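Local coordinates for DUF72 domain-containing protein (PDB 1VPQ) that is of unknown function but belongs to the DUF72 family and folds as a parallel beta/alpha barrel of the TIM-barrel class, at residues Arg51-Asn56 / Pro77-Thr82; Phe81-Pro86 / Gln118-Thr123; Val14-Ser19 / Thr246-Asn251. All coordinates share one frame; numbering follows the deposited sequence.

Interaction 1. Residues Arg51-Asn56 / Pro77-Thr82; sequences RIVELN and PDFYFT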
loop_
_atom_site.group_PDB
_atom_site.type_symbol
_atom_site.label_atom_id
_atom_site.label_comp_id
_atom_site.label_asym_id
_atom_site.label_seq_id
_atom_site.Cartn_x
_atom_site.Cartn_y
_atom_site.Cartn_z
ATOM N N ARG A 51 -0.379 -7.697 11.748
ATOM C CA ARG A 51 -0.606 -6.553 12.634
ATOM C C ARG A 51 -0.939 -5.266 11.866
ATOM O O ARG A 51 -1.037 -4.193 12.447
ATOM C CB ARG A 51 0.643 -6.329 13.485
ATOM C CG ARG A 51 1.023 -7.535 14.357
ATOM C CD ARG A 51 0.619 -7.331 15.806
ATOM N NE ARG A 51 1.267 -6.141 16.361
ATOM C CZ ARG A 51 2.535 -6.075 16.761
ATOM N NH1 ARG A 51 3.338 -7.140 16.688
ATOM N NH2 ARG A 51 3.000 -4.925 17.242
ATOM N N ILE A 52 -1.109 -5.384 10.553
ATOM C CA ILE A 52 -1.369 -4.230 9.700
ATOM C C ILE A 52 -2.079 -4.682 8.426
ATOM O O ILE A 52 -1.928 -5.829 7.992
ATOM C CB ILE A 52 -0.047 -3.451 9.371
ATOM C CG1 ILE A 52 -0.351 -2.021 8.919
ATOM C CG2 ILE A 52 0.795 -4.183 8.315
ATOM C CD1 ILE A 52 0.875 -1.116 8.832
ATOM N N VAL A 53 -2.864 -3.779 7.849
ATOM C CA VAL A 53 -3.492 -4.018 6.558
ATOM C C VAL A 53 -3.590 -2.681 5.836
ATOM O O VAL A 53 -3.742 -1.643 6.469
ATOM C CB VAL A 53 -4.887 -4.707 6.697
ATOM C CG1 VAL A 53 -5.898 -3.804 7.401
ATOM C CG2 VAL A 53 -5.424 -5.153 5.344
ATOM N N GLU A 54 -3.466 -2.719 4.514
ATOM C CA GLU A 54 -3.585 -1.540 3.666
ATOM C C GLU A 54 -4.973 -1.522 3.032
ATOM O O GLU A 54 -5.372 -2.487 2.393
ATOM C CB GLU A 54 -2.514 -1.597 2.587
ATOM C CG GLU A 54 -2.495 -0.434 1.621
ATOM C CD GLU A 54 -1.573 -0.699 0.456
ATOM O OE1 GLU A 54 -2.028 -1.367 -0.494
ATOM O OE2 GLU A 54 -0.402 -0.248 0.503
ATOM N N LEU A 55 -5.693 -0.411 3.194
ATOM C CA LEU A 55 -7.093 -0.328 2.772
ATOM C C LEU A 55 -7.379 0.730 1.700
ATOM O O LEU A 55 -6.703 1.750 1.603
ATOM C CB LEU A 55 -7.983 -0.086 3.993
ATOM C CG LEU A 55 -8.020 -1.261 4.979
ATOM C CD1 LEU A 55 -8.605 -0.847 6.307
ATOM C CD2 LEU A 55 -8.798 -2.436 4.401
ATOM N N ASN A 56 -8.395 0.446 0.890
ATOM C CA ASN A 56 -8.897 1.380 -0.101
ATOM C C ASN A 56 -10.417 1.369 -0.053
ATOM O O ASN A 56 -11.062 0.459 -0.580
ATOM C CB ASN A 56 -8.399 1.007 -1.501
ATOM C CG ASN A 56 -8.925 1.940 -2.589
ATOM O OD1 ASN A 56 -9.182 3.123 -2.356
ATOM N ND2 ASN A 56 -9.075 1.403 -3.792
ATOM N N PRO A 77 -5.858 -2.871 20.406
ATOM C CA PRO A 77 -5.060 -1.644 20.264
ATOM C C PRO A 77 -3.870 -1.729 19.301
ATOM O O PRO A 77 -3.557 -0.746 18.628
ATOM C CB PRO A 77 -4.546 -1.394 21.686
ATOM C CG PRO A 77 -5.486 -2.085 22.573
ATOM C CD PRO A 77 -6.038 -3.244 21.822
ATOM N N ASP A 78 -3.211 -2.884 19.246
ATOM C CA ASP A 78 -2.016 -3.057 18.409
ATOM C C ASP A 78 -2.345 -3.604 17.014
ATOM O O ASP A 78 -1.623 -4.447 16.480
ATOM C CB ASP A 78 -0.966 -3.939 19.119
ATOM C CG ASP A 78 -1.398 -5.400 19.251
ATOM O OD1 ASP A 78 -2.615 -5.666 19.387
ATOM O OD2 ASP A 78 -0.514 -6.285 19.226
ATOM N N PHE A 79 -3.439 -3.131 16.425
ATOM C CA PHE A 79 -3.714 -3.389 15.019
ATOM C C PHE A 79 -3.823 -2.057 14.299
ATOM O O PHE A 79 -4.570 -1.174 14.718
ATOM C CB PHE A 79 -4.981 -4.211 14.825
ATOM C CG PHE A 79 -5.156 -4.706 13.419
ATOM C CD1 PHE A 79 -4.366 -5.739 12.930
ATOM C CD2 PHE A 79 -6.098 -4.130 12.578
ATOM C CE1 PHE A 79 -4.518 -6.195 11.626
ATOM C CE2 PHE A 79 -6.259 -4.581 11.276
ATOM C CZ PHE A 79 -5.467 -5.620 10.800
ATOM N N TYR A 80 -3.066 -1.939 13.211
ATOM C CA TYR A 80 -2.875 -0.683 12.505
ATOM C C TYR A 80 -3.263 -0.817 11.052
ATOM O O TYR A 80 -3.462 -1.914 10.548
ATOM C CB TYR A 80 -1.409 -0.268 12.575
ATOM C CG TYR A 80 -0.882 -0.185 13.980
ATOM C CD1 TYR A 80 -1.138 0.927 14.776
ATOM C CD2 TYR A 80 -0.137 -1.226 14.524
ATOM C CE1 TYR A 80 -0.654 1.004 16.070
ATOM C CE2 TYR A 80 0.344 -1.160 15.818
ATOM C CZ TYR A 80 0.083 -0.047 16.582
ATOM O OH TYR A 80 0.568 0.007 17.861
ATOM N N PHE A 81 -3.352 0.307 10.363
ATOM C CA PHE A 81 -3.571 0.251 8.933
ATOM C C PHE A 81 -2.986 1.442 8.195
ATOM O O PHE A 81 -2.584 2.430 8.806
ATOM C CB PHE A 81 -5.066 0.049 8.616
ATOM C CG PHE A 81 -5.948 1.174 9.061
ATOM C CD1 PHE A 81 -6.295 1.317 10.397
ATOM C CD2 PHE A 81 -6.461 2.076 8.132
ATOM C CE1 PHE A 81 -7.120 2.360 10.800
ATOM C CE2 PHE A 81 -7.293 3.121 8.530
ATOM C CZ PHE A 81 -7.615 3.264 9.859
ATOM N N THR A 82 -2.880 1.282 6.879
ATOM C CA THR A 82 -2.563 2.363 5.951
ATOM C C THR A 82 -3.734 2.510 4.989
ATOM O O THR A 82 -4.506 1.565 4.788
ATOM C CB THR A 82 -1.299 2.072 5.142
ATOM O OG1 THR A 82 -1.494 0.888 4.359
ATOM C CG2 THR A 82 -0.098 1.889 6.059
#

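Interaction 2. Residues Phe81-Pro86 / Gln118-Thr123; sequences FTVKTP and QRLKMT. With SO4 (sulfate ion), chain B.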
loop_
_atom_site.group_PDB
_atom_site.type_symbol
_atom_site.label_atom_id
_atom_site.label_comp_id
_atom_site.label_asym_id
_atom_site.label_seq_id
_atom_site.Cartn_x
_atom_site.Cartn_y
_atom_site.Cartn_z
ATOM N N PHE A 81 -3.352 0.307 10.363
ATOM C CA PHE A 81 -3.571 0.251 8.933
ATOM C C PHE A 81 -2.986 1.442 8.195
ATOM O O PHE A 81 -2.584 2.430 8.806
ATOM C CB PHE A 81 -5.066 0.049 8.616
ATOM C CG PHE A 81 -5.948 1.174 9.061
ATOM C CD1 PHE A 81 -6.295 1.317 10.397
ATOM C CD2 PHE A 81 -6.461 2.076 8.132
ATOM C CE1 PHE A 81 -7.120 2.360 10.800
ATOM C CE2 PHE A 81 -7.293 3.121 8.530
ATOM C CZ PHE A 81 -7.615 3.264 9.859
ATOM N N THR A 82 -2.880 1.282 6.879
ATOM C CA THR A 82 -2.563 2.363 5.951
ATOM C C THR A 82 -3.734 2.510 4.989
ATOM O O THR A 82 -4.506 1.565 4.788
ATOM C CB THR A 82 -1.299 2.072 5.142
ATOM O OG1 THR A 82 -1.494 0.888 4.359
ATOM C CG2 THR A 82 -0.098 1.889 6.059
ATOM N N VAL A 83 -3.875 3.693 4.401
ATOM C CA VAL A 83 -5.064 4.006 3.603
ATOM C C VAL A 83 -4.691 4.696 2.298
ATOM O O VAL A 83 -3.829 5.568 2.279
ATOM C CB VAL A 83 -6.056 4.927 4.375
ATOM C CG1 VAL A 83 -7.441 4.899 3.733
ATOM C CG2 VAL A 83 -6.179 4.492 5.796
ATOM N N LYS A 84 -5.366 4.310 1.216
ATOM C CA LYS A 84 -5.227 5.007 -0.059
ATOM C C LYS A 84 -6.018 6.320 -0.047
ATOM O O LYS A 84 -7.151 6.367 0.447
ATOM C CB LYS A 84 -5.699 4.126 -1.222
ATOM C CG LYS A 84 -4.667 3.133 -1.709
ATOM C CD LYS A 84 -5.061 2.561 -3.060
ATOM C CE LYS A 84 -3.924 1.773 -3.696
ATOM N NZ LYS A 84 -4.260 1.338 -5.087
ATOM N N THR A 85 -5.417 7.377 -0.600
ATOM C CA THR A 85 -6.113 8.647 -0.837
ATOM C C THR A 85 -7.282 8.391 -1.785
ATOM O O THR A 85 -7.314 7.358 -2.465
ATOM C CB THR A 85 -5.208 9.722 -1.509
ATOM O OG1 THR A 85 -4.818 9.280 -2.817
ATOM C CG2 THR A 85 -3.970 10.035 -0.668
ATOM N N PRO A 86 -8.237 9.342 -1.860
ATOM C CA PRO A 86 -9.314 9.169 -2.840
ATOM C C PRO A 86 -8.761 9.064 -4.262
ATOM O O PRO A 86 -7.654 9.546 -4.535
ATOM C CB PRO A 86 -10.165 10.436 -2.668
ATOM C CG PRO A 86 -9.820 10.957 -1.316
ATOM C CD PRO A 86 -8.388 10.591 -1.092
ATOM N N GLN A 118 -4.595 6.671 16.855
ATOM C CA GLN A 118 -3.279 6.098 16.581
ATOM C C GLN A 118 -3.349 4.748 15.871
ATOM O O GLN A 118 -2.521 3.867 16.101
ATOM C CB GLN A 118 -2.483 5.991 17.879
ATOM C CG GLN A 118 -2.557 7.243 18.717
ATOM C CD GLN A 118 -1.392 7.377 19.663
ATOM O OE1 GLN A 118 -0.625 8.334 19.574
ATOM N NE2 GLN A 118 -1.239 6.409 20.567
ATOM N N ARG A 119 -4.341 4.601 15.003
ATOM C CA ARG A 119 -4.534 3.376 14.236
ATOM C C ARG A 119 -3.976 3.550 12.830
ATOM O O ARG A 119 -3.569 2.579 12.197
ATOM C CB ARG A 119 -6.019 3.008 14.181
ATOM C CG ARG A 119 -6.767 3.312 15.478
ATOM C CD ARG A 119 -7.811 2.271 15.832
ATOM N NE ARG A 119 -7.209 0.990 16.219
ATOM C CZ ARG A 119 -7.810 0.049 16.945
ATOM N NH1 ARG A 119 -9.046 0.208 17.403
ATOM N NH2 ARG A 119 -7.163 -1.068 17.220
ATOM N N LEU A 120 -3.957 4.795 12.352
ATOM C CA LEU A 120 -3.463 5.121 11.021
ATOM C C LEU A 120 -1.974 5.430 11.044
ATOM O O LEU A 120 -1.544 6.385 11.688
ATOM C CB LEU A 120 -4.223 6.316 10.448
ATOM C CG LEU A 120 -3.798 6.756 9.040
ATOM C CD1 LEU A 120 -3.769 5.584 8.079
ATOM C CD2 LEU A 120 -4.714 7.838 8.499
ATOM N N LYS A 121 -1.204 4.620 10.322
ATOM C CA LYS A 121 0.256 4.748 10.273
ATOM C C LYS A 121 0.749 5.570 9.076
ATOM O O LYS A 121 1.803 6.211 9.157
ATOM C CB LYS A 121 0.906 3.356 10.232
ATOM C CG LYS A 121 0.786 2.549 11.525
ATOM C CD LYS A 121 1.714 3.053 12.608
ATOM C CE LYS A 121 2.139 1.940 13.552
ATOM N NZ LYS A 121 2.924 2.460 14.700
ATOM N N MET A 122 0.006 5.534 7.972
ATOM C CA MET A 122 0.449 6.145 6.714
ATOM C C MET A 122 -0.696 6.259 5.707
ATOM O O MET A 122 -1.582 5.403 5.660
ATOM C CB MET A 122 1.582 5.307 6.107
ATOM C CG MET A 122 2.278 5.883 4.870
ATOM S SD MET A 122 3.516 7.142 5.204
ATOM C CE MET A 122 4.661 6.356 6.330
ATOM N N THR A 123 -0.667 7.332 4.914
ATOM C CA THR A 123 -1.592 7.500 3.790
ATOM C C THR A 123 -0.835 7.302 2.480
ATOM O O THR A 123 0.270 7.800 2.314
ATOM C CB THR A 123 -2.296 8.873 3.826
ATOM O OG1 THR A 123 -3.123 8.936 4.990
ATOM C CG2 THR A 123 -3.181 9.084 2.596
HETATM S S SO4 B . -2.305 -0.943 -7.165
HETATM O O1 SO4 B . -1.091 -0.139 -7.266
HETATM O O2 SO4 B . -3.311 -0.465 -8.107
HETATM O O3 SO4 B . -1.963 -2.321 -7.480
HETATM O O4 SO4 B . -2.851 -0.824 -5.817
#

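Interaction 3. Residues Val14-Ser19 / Thr246-Asn251; sequences VYVGTS and TYVFFN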
loop_
_atom_site.group_PDB
_atom_site.type_symbol
_atom_site.label_atom_id
_atom_site.label_comp_id
_atom_site.label_asym_id
_atom_site.label_seq_id
_atom_site.Cartn_x
_atom_site.Cartn_y
_atom_site.Cartn_z
ATOM N N VAL A 14 9.175 -3.882 11.769
ATOM C CA VAL A 14 8.678 -4.102 10.412
ATOM C C VAL A 14 7.268 -4.685 10.497
ATOM O O VAL A 14 7.061 -5.678 11.175
ATOM C CB VAL A 14 9.588 -5.045 9.611
ATOM C CG1 VAL A 14 8.936 -5.430 8.292
ATOM C CG2 VAL A 14 10.941 -4.403 9.365
ATOM N N TYR A 15 6.308 -4.055 9.824
ATOM C CA TYR A 15 4.922 -4.558 9.759
ATOM C C TYR A 15 4.597 -5.116 8.381
ATOM O O TYR A 15 4.497 -4.363 7.410
ATOM C CB TYR A 15 3.904 -3.451 10.050
ATOM C CG TYR A 15 4.040 -2.771 11.385
ATOM C CD1 TYR A 15 4.994 -1.780 11.584
ATOM C CD2 TYR A 15 3.191 -3.091 12.440
ATOM C CE1 TYR A 15 5.114 -1.129 12.808
ATOM C CE2 TYR A 15 3.305 -2.456 13.668
ATOM C CZ TYR A 15 4.266 -1.471 13.850
ATOM O OH TYR A 15 4.384 -0.831 15.076
ATOM N N VAL A 16 4.408 -6.425 8.300
ATOM C CA VAL A 16 3.948 -7.050 7.056
ATOM C C VAL A 16 2.443 -7.373 7.115
ATOM O O VAL A 16 1.919 -7.847 8.136
ATOM C CB VAL A 16 4.784 -8.301 6.667
ATOM C CG1 VAL A 16 4.765 -9.349 7.771
ATOM C CG2 VAL A 16 4.299 -8.909 5.327
ATOM N N GLY A 17 1.765 -7.089 6.006
ATOM C CA GLY A 17 0.373 -7.452 5.815
ATOM C C GLY A 17 0.041 -7.539 4.336
ATOM O O GLY A 17 0.937 -7.655 3.498
ATOM N N THR A 18 -1.252 -7.495 4.026
ATOM C CA THR A 18 -1.745 -7.542 2.649
ATOM C C THR A 18 -2.588 -6.311 2.300
ATOM O O THR A 18 -2.996 -5.545 3.174
ATOM C CB THR A 18 -2.622 -8.775 2.425
ATOM O OG1 THR A 18 -3.620 -8.811 3.448
ATOM C CG2 THR A 18 -1.785 -10.066 2.458
ATOM N N SER A 19 -2.838 -6.133 1.005
ATOM C CA SER A 19 -3.723 -5.071 0.532
ATOM C C SER A 19 -5.146 -5.593 0.571
ATOM O O SER A 19 -5.569 -6.342 -0.312
ATOM C CB SER A 19 -3.369 -4.627 -0.887
ATOM O OG SER A 19 -2.118 -3.972 -0.918
ATOM N N THR A 246 8.882 0.177 9.156
ATOM C CA THR A 246 8.772 -0.238 7.756
ATOM C C THR A 246 7.445 -0.954 7.573
ATOM O O THR A 246 7.079 -1.798 8.392
ATOM C CB THR A 246 9.925 -1.196 7.353
ATOM O OG1 THR A 246 11.169 -0.487 7.340
ATOM C CG2 THR A 246 9.696 -1.801 5.975
ATOM N N TYR A 247 6.733 -0.618 6.499
ATOM C CA TYR A 247 5.432 -1.213 6.198
ATOM C C TYR A 247 5.515 -1.952 4.880
ATOM O O TYR A 247 5.843 -1.369 3.853
ATOM C CB TYR A 247 4.335 -0.142 6.144
ATOM C CG TYR A 247 4.450 0.839 7.278
ATOM C CD1 TYR A 247 4.242 0.438 8.595
ATOM C CD2 TYR A 247 4.803 2.164 7.042
ATOM C CE1 TYR A 247 4.379 1.332 9.643
ATOM C CE2 TYR A 247 4.938 3.061 8.082
ATOM C CZ TYR A 247 4.726 2.644 9.381
ATOM O OH TYR A 247 4.866 3.550 10.423
ATOM N N VAL A 248 5.205 -3.239 4.914
ATOM C CA VAL A 248 5.373 -4.104 3.758
ATOM C C VAL A 248 4.024 -4.730 3.435
ATOM O O VAL A 248 3.433 -5.405 4.273
ATOM C CB VAL A 248 6.412 -5.211 4.044
ATOM C CG1 VAL A 248 6.671 -6.047 2.804
ATOM C CG2 VAL A 248 7.730 -4.611 4.580
ATOM N N PHE A 249 3.527 -4.495 2.230
ATOM C CA PHE A 249 2.231 -5.052 1.822
ATOM C C PHE A 249 2.361 -5.839 0.534
ATOM O O PHE A 249 3.086 -5.421 -0.369
ATOM C CB PHE A 249 1.192 -3.939 1.649
ATOM C CG PHE A 249 0.957 -3.139 2.897
ATOM C CD1 PHE A 249 0.048 -3.571 3.855
ATOM C CD2 PHE A 249 1.662 -1.965 3.129
ATOM C CE1 PHE A 249 -0.158 -2.844 5.018
ATOM C CE2 PHE A 249 1.457 -1.232 4.299
ATOM C CZ PHE A 249 0.542 -1.680 5.238
ATOM N N PHE A 250 1.648 -6.970 0.469
ATOM C CA PHE A 250 1.569 -7.827 -0.725
ATOM C C PHE A 250 0.235 -7.632 -1.412
ATOM O O PHE A 250 -0.817 -7.729 -0.780
ATOM C CB PHE A 250 1.705 -9.308 -0.362
ATOM C CG PHE A 250 3.113 -9.751 -0.140
ATOM C CD1 PHE A 250 3.761 -9.462 1.053
ATOM C CD2 PHE A 250 3.794 -10.451 -1.119
ATOM C CE1 PHE A 250 5.060 -9.867 1.271
ATOM C CE2 PHE A 250 5.095 -10.861 -0.910
ATOM C CZ PHE A 250 5.730 -10.565 0.297
ATOM N N ASN A 251 0.290 -7.402 -2.719
ATOM C CA ASN A 251 -0.856 -6.952 -3.487
ATOM C C ASN A 251 -1.322 -7.973 -4.516
ATOM O O ASN A 251 -2.312 -7.747 -5.211
ATOM C CB ASN A 251 -0.492 -5.635 -4.193
ATOM C CG ASN A 251 -1.707 -4.811 -4.559
ATOM O OD1 ASN A 251 -2.722 -4.826 -3.859
ATOM N ND2 ASN A 251 -1.611 -4.081 -5.659
#

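Interaction 1. Residues Arg51-Asn56 / Pro77-Thr82
Ile52-Leu55 and Tyr80-Thr82 pair as parallel strands whose axes come within 4.7 Å at an angle of 30°. Tyr80 N bonds Arg51 O, and toward the C-terminal end Thr82 N reaches Val53 O and Leu55 N donates to Thr82 O at 2.8 Å, whereas the bond from Val53 N to Tyr80 O is weak. At the N-terminal end, Arg51 NE lies 3.4 Å from Asp78 OD2, a salt bridge of charge alone since the oxygen stands well out of the guanidinium plane, while Asp78 O approaches the guanidinium edge for a weak bond. Phe79 swings its CG anti to the backbone N (chi1 -169°), and its ring meets the other strand obliquely: CD1 meets Arg51 C at 3.6 Å and CZ meets Val53 CG1 at 3.9 Å. An alanine here would probably open a gap next to Val53 and leave its CG1 methyl without the ring beside it. Farther along, Leu55 CD1 approaches Phe81 CD2 at 4.1 Å, their side chains crossing at about a right angle. On the opposite face, Glu54 CG packs 3.2 Å from Thr82 OG1, but the polar ends of both turn to other partners: Glu54 to Ser19, Arg203 and Tyr201, and Thr82 to Tyr201. That face looks into the barrel toward strand 245-250, whereas Val53 and Phe79 face helix 40-46, and helix 65-72 connects the two strands as a beta-alpha-beta unit.

Interaction 2. Residues Phe81-Pro86 / Gln118-Thr123
Arg119 meets Phe81 twice. Its carbonyl O accepts the Phe81 N-H at 2.9 Å, and its CB touches the Phe81 ring at CE1, 3.6 Å away, covering part of it. Leu120 sends CG anti to the backbone N (chi1 -180°), and chi2 near 51° then sets its CD1 methyl against Val83 CG2 at 3.5 Å, a tight contact between side chains crossing at about a right angle. Lys121 N then closes an almost straight bond to Phe81 O at 3.0 Å. Here the register slips by one residue, for Phe81 faces Leu120 whereas Thr82 faces Met122; the slip coincides with Lys121, whose psi of -30° departs from an extended strand. The Lys121 ammonium is engaged by Glu245 and by the ring of Tyr80. Met122 O accepts from Val83 N at 3.1 Å, and Met122 CB packs on Thr82 CG2 at 3.8 Å. Thr123 adds a second tight methyl contact, CG2 to Thr85 CG2 at 3.5 Å, while its hydroxyl bonds Tyr148. Beyond the paired residues, Lys84 NZ bonds Gln126 and, at 2.7 Å, O4 of a sulfate ion, probably from the crystallisation liquor, which Tyr220, Arg203 and Arg157 also bind. Helix 101-116 packs against Phe81 and Leu120, strand 52-55 flanks strand 80-84, and Met122 projects toward Tyr199, Tyr201 and Tyr247 inside the barrel.

Interaction 3. Residues Val14-Ser19 / Thr246-Asn251
Tyr15 and Tyr247 both set CG anti to the carbonyl carbon (chi1 -58° and -44°), which starts the two side chains side by side in the same direction. Their rings meet obliquely, with planes 35° apart and Tyr15 CD1 at 3.7 Å from Tyr247 CE1; Thr246 O lies at the edge of the Tyr15 ring, and the Tyr247 hydroxyl bonds Glu245. Five backbone bonds join the parallel strands without interruption, from Tyr15 N to Thr246 O at 2.8 Å through to Ser19 N to Phe250 O at 3.1 Å. Beside Gly17, which has no side chain, the Phe249 ring lies obliquely, its CD1 4.0 Å from Gly17 C and 3.7 Å from Thr18 O. Across the sheet, on the other face, Val14 CG1 meets Val248 CG2 at 4.0 Å and Val16 CG2 lies at the edge of the Phe250 ring, 4.2 Å from CE1. At the C-terminal end Ser19 and Asn251 adjoin, although Ser19 OG bonds Glu54 and Asn251 ND2 bonds His205. This pairing of the first strand with the last helps close the barrel: helices 226-240 and 257-270 cover the valine face, strand 199-204 continues the sheet beyond strand 245-250, and the side chains of Tyr15, Tyr247 and Phe249 touch Ile52 of strand 52-55.

The three contacts sample one parallel sheet. Interactions 1 and 2, with centres 8 Å apart, share strand 80-84, one using each edge of it, and follow each other along the chain; interaction 3, 9 Å from the first and 12 Å from the second, joins the first and last strands of the chain and so encloses both in sequence. Bonds from Glu54 to Thr18 and Ser19 tie interaction 1 directly to interaction 3, completing the circle of strands, while Phe249 and Tyr247 of interaction 3 touch Thr82 and Met122 of interaction 2 through the interior. The sulfate bound by Lys84 lies beyond the C-terminal strand ends, where TIM barrels characteristically place their active sites, and possibly marks a pocket.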